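Local coordinates for ribose-phosphate pyrophosphokinase (Sulfolobus solfataricus, PDB 4TWB), which transfers the pyrophosphoryl group of ATP to the 1-hydroxyl of ribose 5-phosphate, making the central metabolite PRPP as a magnesium-dependent homodimer, at residues A[60-64]-A[89-93]; A[67-72]-A[112-118]. All coordinates share one frame. Numbering follows the deposited sequence.

Contact 1 of 2, residues A[60-64]-A[89-93]; sequences QDKHL and LAYSR. With AMP (adenosine monophosphate), chain G.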
ATOM      1  N   GLN A  60      -4.685  -3.753   3.460  1.00 34.87           N
ATOM      2  CA  GLN A  60      -3.746  -3.165   4.414  1.00 31.26           C
ATOM      3  C   GLN A  60      -2.809  -2.147   3.761  1.00 39.43           C
ATOM      4  O   GLN A  60      -2.548  -1.079   4.316  1.00 30.39           O
ATOM      5  CB  GLN A  60      -2.931  -4.253   5.129  1.00 30.95           C
ATOM      6  CG  GLN A  60      -3.752  -5.308   5.864  1.00 32.39           C
ATOM      7  CD  GLN A  60      -4.280  -6.386   4.938  1.00 42.83           C
ATOM      8  OE1 GLN A  60      -4.616  -6.123   3.774  1.00 50.90           O
ATOM      9  NE2 GLN A  60      -4.352  -7.607   5.441  1.00 27.91           N
ATOM     10  N   ASP A  61      -2.299  -2.474   2.581  1.00 35.29           N
ATOM     11  CA  ASP A  61      -1.287  -1.635   1.970  1.00 28.12           C
ATOM     12  C   ASP A  61      -1.851  -0.289   1.540  1.00 32.75           C
ATOM     13  O   ASP A  61      -1.275   0.772   1.842  1.00 33.40           O
ATOM     14  CB  ASP A  61      -0.619  -2.374   0.822  1.00 34.51           C
ATOM     15  CG  ASP A  61      -0.035  -3.697   1.266  1.00 44.77           C
ATOM     16  OD1 ASP A  61       0.743  -3.702   2.246  1.00 47.41           O
ATOM     17  OD2 ASP A  61      -0.370  -4.736   0.661  1.00 48.55           O
ATOM     18  N   LYS A  62      -2.989  -0.323   0.858  1.00 29.77           N
ATOM     19  CA  LYS A  62      -3.651   0.924   0.488  1.00 36.68           C
ATOM     20  C   LYS A  62      -4.033   1.745   1.724  1.00 35.73           C
ATOM     21  O   LYS A  62      -3.786   2.951   1.776  1.00 34.25           O
ATOM     22  CB  LYS A  62      -4.875   0.683  -0.399  1.00 29.23           C
ATOM     23  CG  LYS A  62      -5.686   1.945  -0.666  1.00 33.62           C
ATOM     24  CD  LYS A  62      -6.712   1.770  -1.804  1.00 38.15           C
ATOM     25  CE  LYS A  62      -6.037   1.681  -3.188  1.00 56.42           C
ATOM     26  NZ  LYS A  62      -5.295   2.922  -3.638  1.00 37.93           N
ATOM     27  N   HIS A  63      -4.621   1.098   2.723  1.00 32.74           N
ATOM     28  CA  HIS A  63      -5.025   1.825   3.918  1.00 33.83           C
ATOM     29  C   HIS A  63      -3.820   2.439   4.627  1.00 35.46           C
ATOM     30  O   HIS A  63      -3.910   3.533   5.175  1.00 33.76           O
ATOM     31  CB  HIS A  63      -5.833   0.939   4.858  1.00 25.28           C
ATOM     32  CG  HIS A  63      -7.218   0.683   4.374  1.00 37.03           C
ATOM     33  ND1 HIS A  63      -7.884  -0.502   4.610  1.00 30.61           N
ATOM     34  CD2 HIS A  63      -8.062   1.455   3.644  1.00 37.16           C
ATOM     35  CE1 HIS A  63      -9.084  -0.442   4.057  1.00 39.06           C
ATOM     36  NE2 HIS A  63      -9.216   0.733   3.462  1.00 36.41           N
ATOM     37  N   LEU A  64      -2.688   1.749   4.597  1.00 26.87           N
ATOM     38  CA  LEU A  64      -1.485   2.278   5.212  1.00 31.47           C
ATOM     39  C   LEU A  64      -0.976   3.495   4.441  1.00 40.56           C
ATOM     40  O   LEU A  64      -0.571   4.500   5.033  1.00 34.10           O
ATOM     41  CB  LEU A  64      -0.397   1.212   5.266  1.00 28.97           C
ATOM     42  CG  LEU A  64      -0.438   0.291   6.466  1.00 28.62           C
ATOM     43  CD1 LEU A  64       0.501  -0.874   6.225  1.00 31.19           C
ATOM     44  CD2 LEU A  64      -0.043   1.065   7.698  1.00 22.59           C
ATOM     45  N   LEU A  89      -3.896  -2.307  13.609  1.00 29.70           N
ATOM     46  CA  LEU A  89      -2.625  -1.954  13.004  1.00 27.52           C
ATOM     47  C   LEU A  89      -2.083  -3.135  12.196  1.00 35.83           C
ATOM     48  O   LEU A  89      -1.839  -4.204  12.742  1.00 36.82           O
ATOM     49  CB  LEU A  89      -1.628  -1.545  14.088  1.00 24.98           C
ATOM     50  CG  LEU A  89      -0.240  -1.147  13.579  1.00 37.71           C
ATOM     51  CD1 LEU A  89      -0.350  -0.091  12.495  1.00 19.93           C
ATOM     52  CD2 LEU A  89       0.627  -0.654  14.720  1.00 26.84           C
ATOM     53  N   ALA A  90      -1.893  -2.944  10.893  1.00 37.86           N
ATOM     54  CA  ALA A  90      -1.430  -4.030  10.021  1.00 36.03           C
ATOM     55  C   ALA A  90       0.055  -4.323  10.207  1.00 30.23           C
ATOM     56  O   ALA A  90       0.790  -3.517  10.748  1.00 39.06           O
ATOM     57  CB  ALA A  90      -1.743  -3.721   8.551  1.00 30.27           C
ATOM     58  N   TYR A  91       0.487  -5.492   9.769  1.00 32.34           N
ATOM     59  CA  TYR A  91       1.874  -5.920   9.916  1.00 35.95           C
ATOM     60  C   TYR A  91       2.281  -6.077  11.378  1.00 45.51           C
ATOM     61  O   TYR A  91       3.444  -5.903  11.738  1.00 49.31           O
ATOM     62  CB  TYR A  91       2.820  -5.002   9.115  1.00 39.77           C
ATOM     63  CG  TYR A  91       2.616  -5.174   7.621  1.00 38.85           C
ATOM     64  CD1 TYR A  91       3.318  -6.144   6.909  1.00 31.36           C
ATOM     65  CD2 TYR A  91       1.674  -4.406   6.931  1.00 33.10           C
ATOM     66  CE1 TYR A  91       3.112  -6.335   5.541  1.00 28.83           C
ATOM     67  CE2 TYR A  91       1.458  -4.585   5.565  1.00 39.10           C
ATOM     68  CZ  TYR A  91       2.183  -5.553   4.878  1.00 37.99           C
ATOM     69  OH  TYR A  91       1.969  -5.742   3.538  1.00 30.23           O
ATOM     70  N   SER A  92       1.310  -6.428  12.215  1.00 58.33           N
ATOM     71  CA  SER A  92       1.562  -6.600  13.640  1.00 49.25           C
ATOM     72  C   SER A  92       2.103  -7.984  13.920  1.00 55.44           C
ATOM     73  O   SER A  92       2.910  -8.170  14.831  1.00 51.83           O
ATOM     74  CB  SER A  92       0.290  -6.368  14.437  1.00 42.03           C
ATOM     75  OG  SER A  92      -0.051  -5.006  14.378  1.00 62.68           O
ATOM     76  N   ARG A  93       1.661  -8.960  13.136  1.00 51.40           N
ATOM     77  CA  ARG A  93       2.117 -10.326  13.341  1.00 48.55           C
ATOM     78  C   ARG A  93       3.621 -10.442  13.076  1.00 55.35           C
ATOM     79  O   ARG A  93       4.270 -11.382  13.538  1.00 57.34           O
ATOM     80  CB  ARG A  93       1.315 -11.279  12.463  1.00 55.13           C
ATOM     81  CG  ARG A  93      -0.136 -11.486  12.913  1.00 41.53           C
ATOM     82  CD  ARG A  93      -1.109 -11.342  11.736  1.00 61.00           C
ATOM     83  NE  ARG A  93      -2.064 -12.451  11.598  1.00 67.91           N
ATOM     84  CZ  ARG A  93      -1.826 -13.723  11.940  1.00 83.81           C
ATOM     85  NH1 ARG A  93      -0.649 -14.095  12.445  1.00 68.27           N
ATOM     86  NH2 ARG A  93      -2.774 -14.636  11.767  1.00 85.25           N
TER
HETATM   87  P   AMP G 301       1.948 -15.558  15.353  1.00171.79           P
HETATM   88  O1P AMP G 301       1.753 -16.150  16.731  1.00141.93           O
HETATM   89  O2P AMP G 301       0.800 -15.790  14.392  1.00132.28           O
HETATM   90  O3P AMP G 301       2.494 -14.147  15.368  1.00128.45           O
HETATM   91  O5' AMP G 301       3.161 -16.419  14.736  1.00144.96           O
HETATM   92  C5' AMP G 301       4.299 -15.757  14.188  1.00121.64           C
HETATM   93  C4' AMP G 301       4.539 -16.243  12.763  1.00115.95           C
HETATM   94  O4' AMP G 301       3.478 -15.791  11.909  1.00 99.01           O
HETATM   95  C3' AMP G 301       5.853 -15.703  12.210  1.00109.43           C
HETATM   96  O3' AMP G 301       6.725 -16.793  11.881  1.00 94.69           O
HETATM   97  C2' AMP G 301       5.471 -14.879  10.984  1.00107.04           C
HETATM   98  O2' AMP G 301       6.343 -15.110   9.863  1.00 99.83           O
HETATM   99  C1' AMP G 301       4.021 -15.267  10.693  1.00 93.18           C
HETATM  100  N9  AMP G 301       3.235 -14.111  10.167  1.00 77.20           N
HETATM  101  C8  AMP G 301       3.616 -12.809  10.164  1.00 59.18           C
HETATM  102  N7  AMP G 301       2.673 -12.010   9.598  1.00 44.41           N
HETATM  103  C5  AMP G 301       1.663 -12.817   9.206  1.00 44.62           C
HETATM  104  C6  AMP G 301       0.354 -12.638   8.532  1.00 40.29           C
HETATM  105  N6  AMP G 301      -0.060 -11.401   8.163  1.00 43.97           N
HETATM  106  N1  AMP G 301      -0.413 -13.740   8.308  1.00 57.64           N
HETATM  107  C2  AMP G 301      -0.011 -14.975   8.684  1.00 58.35           C
HETATM  108  N3  AMP G 301       1.167 -15.223   9.297  1.00 51.88           N
HETATM  109  C4  AMP G 301       2.034 -14.202   9.574  1.00 68.88           C
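Tyr91 takes a left-handed backbone conformation (phi 64°, psi 30°), and its ring lies alongside the start of helix 60-76, with its hydroxyl on a buried carboxylate: Tyr91 OH donates to Asp61 OD1 at 2.7 Å, with the oxygen close to the ring plane. Below this polar tip the contact is apolar. Leu64 CD1 lies 3.8 Å from Tyr91 CD2 and 4.3 Å from Ala90 CB, and Gln60 CB meets Ala90 CB at 3.7 Å where the two backbones come nearest. Ser92 OG to Leu89 O (2.6 Å) ties the loop to itself. In the Rossmann-like sheet-and-helix core of this phosphoribosyltransferase-like domain, residues 89-93 belong to the loop between strand 81-86 and helix 105-114, and this loop delivers Arg93 to the nucleotide site. The guanidinium of Arg93 offers one face to AMP N3, and Arg93 NH1 makes a weak hydrogen bond to AMP O2P at 3.0 Å. The second subunit lines the contact along its length: Asp61 forms a salt bridge with Lys62 of that chain, and Glu36 and Ser37 of that chain hydrogen-bond to the backbone N and the hydroxyl of Tyr91, respectively.

Contact 2 of 2, residues A[67-72]-A[112-118]; sequences LFLIAE and ILSEVGV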
ATOM      1  N   LEU A  67      -3.138   6.268   5.098  1.00 34.80           N
ATOM      2  CA  LEU A  67      -2.814   6.799   6.418  1.00 32.72           C
ATOM      3  C   LEU A  67      -1.626   7.742   6.332  1.00 32.66           C
ATOM      4  O   LEU A  67      -1.699   8.862   6.829  1.00 35.08           O
ATOM      5  CB  LEU A  67      -2.555   5.669   7.428  1.00 30.99           C
ATOM      6  CG  LEU A  67      -2.000   6.027   8.812  1.00 29.70           C
ATOM      7  CD1 LEU A  67      -2.952   6.901   9.590  1.00 19.05           C
ATOM      8  CD2 LEU A  67      -1.703   4.772   9.585  1.00 20.09           C
ATOM      9  N   PHE A  68      -0.542   7.293   5.700  1.00 33.97           N
ATOM     10  CA  PHE A  68       0.650   8.126   5.530  1.00 34.65           C
ATOM     11  C   PHE A  68       0.316   9.455   4.865  1.00 39.25           C
ATOM     12  O   PHE A  68       0.768  10.508   5.318  1.00 31.40           O
ATOM     13  CB  PHE A  68       1.716   7.431   4.692  1.00 30.66           C
ATOM     14  CG  PHE A  68       2.108   6.088   5.195  1.00 38.95           C
ATOM     15  CD1 PHE A  68       2.074   5.799   6.539  1.00 31.08           C
ATOM     16  CD2 PHE A  68       2.539   5.114   4.314  1.00 37.80           C
ATOM     17  CE1 PHE A  68       2.449   4.558   7.003  1.00 34.63           C
ATOM     18  CE2 PHE A  68       2.913   3.873   4.767  1.00 39.14           C
ATOM     19  CZ  PHE A  68       2.868   3.593   6.122  1.00 36.69           C
ATOM     20  N   LEU A  69      -0.466   9.401   3.787  1.00 37.47           N
ATOM     21  CA  LEU A  69      -0.810  10.601   3.019  1.00 34.57           C
ATOM     22  C   LEU A  69      -1.654  11.580   3.828  1.00 45.96           C
ATOM     23  O   LEU A  69      -1.364  12.783   3.851  1.00 46.45           O
ATOM     24  CB  LEU A  69      -1.586  10.223   1.771  1.00 27.04           C
ATOM     25  CG  LEU A  69      -0.828   9.395   0.749  1.00 35.64           C
ATOM     26  CD1 LEU A  69      -1.698   9.196  -0.489  1.00 23.87           C
ATOM     27  CD2 LEU A  69       0.490  10.078   0.405  1.00 27.40           C
ATOM     28  N   ILE A  70      -2.709  11.061   4.457  1.00 37.50           N
ATOM     29  CA  ILE A  70      -3.586  11.865   5.289  1.00 36.28           C
ATOM     30  C   ILE A  70      -2.797  12.498   6.441  1.00 40.99           C
ATOM     31  O   ILE A  70      -2.971  13.675   6.763  1.00 35.65           O
ATOM     32  CB  ILE A  70      -4.726  11.023   5.868  1.00 35.08           C
ATOM     33  CG1 ILE A  70      -5.632  10.521   4.745  1.00 34.16           C
ATOM     34  CG2 ILE A  70      -5.524  11.830   6.900  1.00 35.23           C
ATOM     35  CD1 ILE A  70      -6.603   9.446   5.167  1.00 36.58           C
ATOM     36  N   ALA A  71      -1.916  11.718   7.051  1.00 35.08           N
ATOM     37  CA  ALA A  71      -1.139  12.210   8.173  1.00 33.52           C
ATOM     38  C   ALA A  71      -0.290  13.424   7.803  1.00 42.13           C
ATOM     39  O   ALA A  71      -0.382  14.463   8.451  1.00 43.35           O
ATOM     40  CB  ALA A  71      -0.275  11.111   8.728  1.00 35.47           C
ATOM     41  N   GLU A  72       0.536  13.302   6.767  1.00 48.32           N
ATOM     42  CA  GLU A  72       1.357  14.434   6.323  1.00 47.00           C
ATOM     43  C   GLU A  72       0.521  15.651   5.928  1.00 44.73           C
ATOM     44  O   GLU A  72       0.843  16.770   6.306  1.00 42.83           O
ATOM     45  CB  GLU A  72       2.306  14.046   5.190  1.00 44.29           C
ATOM     46  CG  GLU A  72       3.724  13.768   5.667  1.00 53.95           C
ATOM     47  CD  GLU A  72       4.768  14.152   4.641  1.00 65.82           C
ATOM     48  OE1 GLU A  72       4.397  14.366   3.466  1.00 73.09           O
ATOM     49  OE2 GLU A  72       5.959  14.250   5.010  1.00 70.63           O
ATOM     50  N   ILE A 112       7.807   4.966  10.006  1.00 33.92           N
ATOM     51  CA  ILE A 112       7.166   5.797   8.998  1.00 27.27           C
ATOM     52  C   ILE A 112       6.119   6.723   9.587  1.00 39.36           C
ATOM     53  O   ILE A 112       5.931   7.822   9.082  1.00 43.24           O
ATOM     54  CB  ILE A 112       6.493   4.949   7.895  1.00 40.21           C
ATOM     55  CG1 ILE A 112       7.550   4.324   6.979  1.00 33.22           C
ATOM     56  CG2 ILE A 112       5.508   5.787   7.078  1.00 24.69           C
ATOM     57  CD1 ILE A 112       6.977   3.600   5.780  1.00 34.94           C
ATOM     58  N   LEU A 113       5.419   6.272  10.628  1.00 38.40           N
ATOM     59  CA  LEU A 113       4.376   7.087  11.255  1.00 32.43           C
ATOM     60  C   LEU A 113       4.928   8.257  12.069  1.00 38.11           C
ATOM     61  O   LEU A 113       4.251   9.269  12.218  1.00 39.25           O
ATOM     62  CB  LEU A 113       3.475   6.234  12.146  1.00 30.92           C
ATOM     63  CG  LEU A 113       2.477   5.303  11.464  1.00 35.98           C
ATOM     64  CD1 LEU A 113       1.892   4.333  12.481  1.00 23.44           C
ATOM     65  CD2 LEU A 113       1.367   6.097  10.813  1.00 27.70           C
ATOM     66  N   SER A 114       6.134   8.111  12.619  1.00 38.36           N
ATOM     67  CA  SER A 114       6.780   9.198  13.366  1.00 39.63           C
ATOM     68  C   SER A 114       7.176  10.315  12.404  1.00 48.78           C
ATOM     69  O   SER A 114       6.723  11.455  12.543  1.00 46.69           O
ATOM     70  CB  SER A 114       8.016   8.704  14.130  1.00 43.61           C
ATOM     71  OG  SER A 114       7.701   7.682  15.060  1.00 52.16           O
ATOM     72  N   GLU A 115       8.045   9.978  11.446  1.00 53.52           N
ATOM     73  CA  GLU A 115       8.181  10.747  10.214  1.00 46.02           C
ATOM     74  C   GLU A 115       6.749  10.778   9.715  1.00 52.44           C
ATOM     75  O   GLU A 115       5.986   9.887  10.056  1.00 74.12           O
ATOM     76  CB  GLU A 115       9.084   9.980   9.247  1.00 46.32           C
ATOM     77  CG  GLU A 115       9.004  10.410   7.786  1.00 55.44           C
ATOM     78  CD  GLU A 115       9.869  11.623   7.480  1.00 92.70           C
ATOM     79  OE1 GLU A 115      10.780  11.923   8.290  1.00 97.96           O
ATOM     80  OE2 GLU A 115       9.637  12.272   6.429  1.00 70.87           O
ATOM     81  N   VAL A 116       6.346  11.781   8.955  1.00 33.94           N
ATOM     82  CA  VAL A 116       4.945  11.843   8.505  1.00 42.04           C
ATOM     83  C   VAL A 116       4.051  12.588   9.489  1.00 42.92           C
ATOM     84  O   VAL A 116       2.991  13.090   9.110  1.00 46.79           O
ATOM     85  CB  VAL A 116       4.345  10.441   8.182  1.00 31.47           C
ATOM     86  CG1 VAL A 116       2.906  10.341   8.631  1.00 41.47           C
ATOM     87  CG2 VAL A 116       4.446  10.120   6.704  1.00 38.26           C
ATOM     88  N   GLY A 117       4.479  12.655  10.750  1.00 33.18           N
ATOM     89  CA  GLY A 117       3.918  13.607  11.707  1.00 39.08           C
ATOM     90  C   GLY A 117       2.951  13.147  12.796  1.00 58.58           C
ATOM     91  O   GLY A 117       2.320  13.986  13.446  1.00 55.01           O
ATOM     92  N   VAL A 118       2.814  11.838  13.003  1.00 50.68           N
ATOM     93  CA  VAL A 118       1.955  11.332  14.076  1.00 37.63           C
ATOM     94  C   VAL A 118       2.636  11.516  15.437  1.00 41.20           C
ATOM     95  O   VAL A 118       3.758  11.047  15.668  1.00 36.22           O
ATOM     96  CB  VAL A 118       1.583   9.850  13.869  1.00 40.07           C
ATOM     97  CG1 VAL A 118       0.748   9.366  15.018  1.00 32.67           C
ATOM     98  CG2 VAL A 118       0.828   9.662  12.571  1.00 33.72           C
TER
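Apolar side chains make most of this contact. Ile112 CG2 sits over one face of the Phe68 ring in a CH-pi contact, 3.5 Å from the centroid, while Leu113 CD2 reaches the ring edge at Phe68 CE1 (4.2 Å) and touches Leu67 CD2 at 3.6 Å. Val116 fills the space beside the helix, its CG1 3.3 Å from Ala71 CB; the small alanine lets the turn come this close. Backbone contacts are weaker: Glu72 CA makes a CA-H...O contact with Val116 O at 3.5 Å. Among the charges, Glu72 forms a salt bridge with Arg75 and hydrogen-bonds to Thr108 and His111 of the second subunit. Helix 105-114 ends in a Schellman motif, with Val118 N to Leu113 O at 3.0 Å and Gly117 N to Ser114 O at 3.1 Å; Gly117 (phi 105°) is its C-prime residue. This glycine-ended turn takes the chain from helix 105-114 into strand 120-124 and packs it on helix 60-76, in the alpha/beta layering of the PRTase-like N-terminal domain.

From the N terminus, the chain enters helix 60-76 after strand 49-53, and this helix supplies the first segment of both contacts: 60-64 to contact 1, 67-72 to contact 2. The chain then runs through strand 81-86 to the loop 89-93, where contact 1 closes a loop of 24 intervening residues. Helix 105-114 follows, and its C-terminal end and the turn after it, 112-118, return to helix 60-76 to close contact 2 across 39 residues. The segments alternate, so the two closures cross rather than nest. Together, with centres about 14 Å apart, they join helix 60-76 to the nucleotide-site loop and to helix 105-114, and both also meet the second subunit.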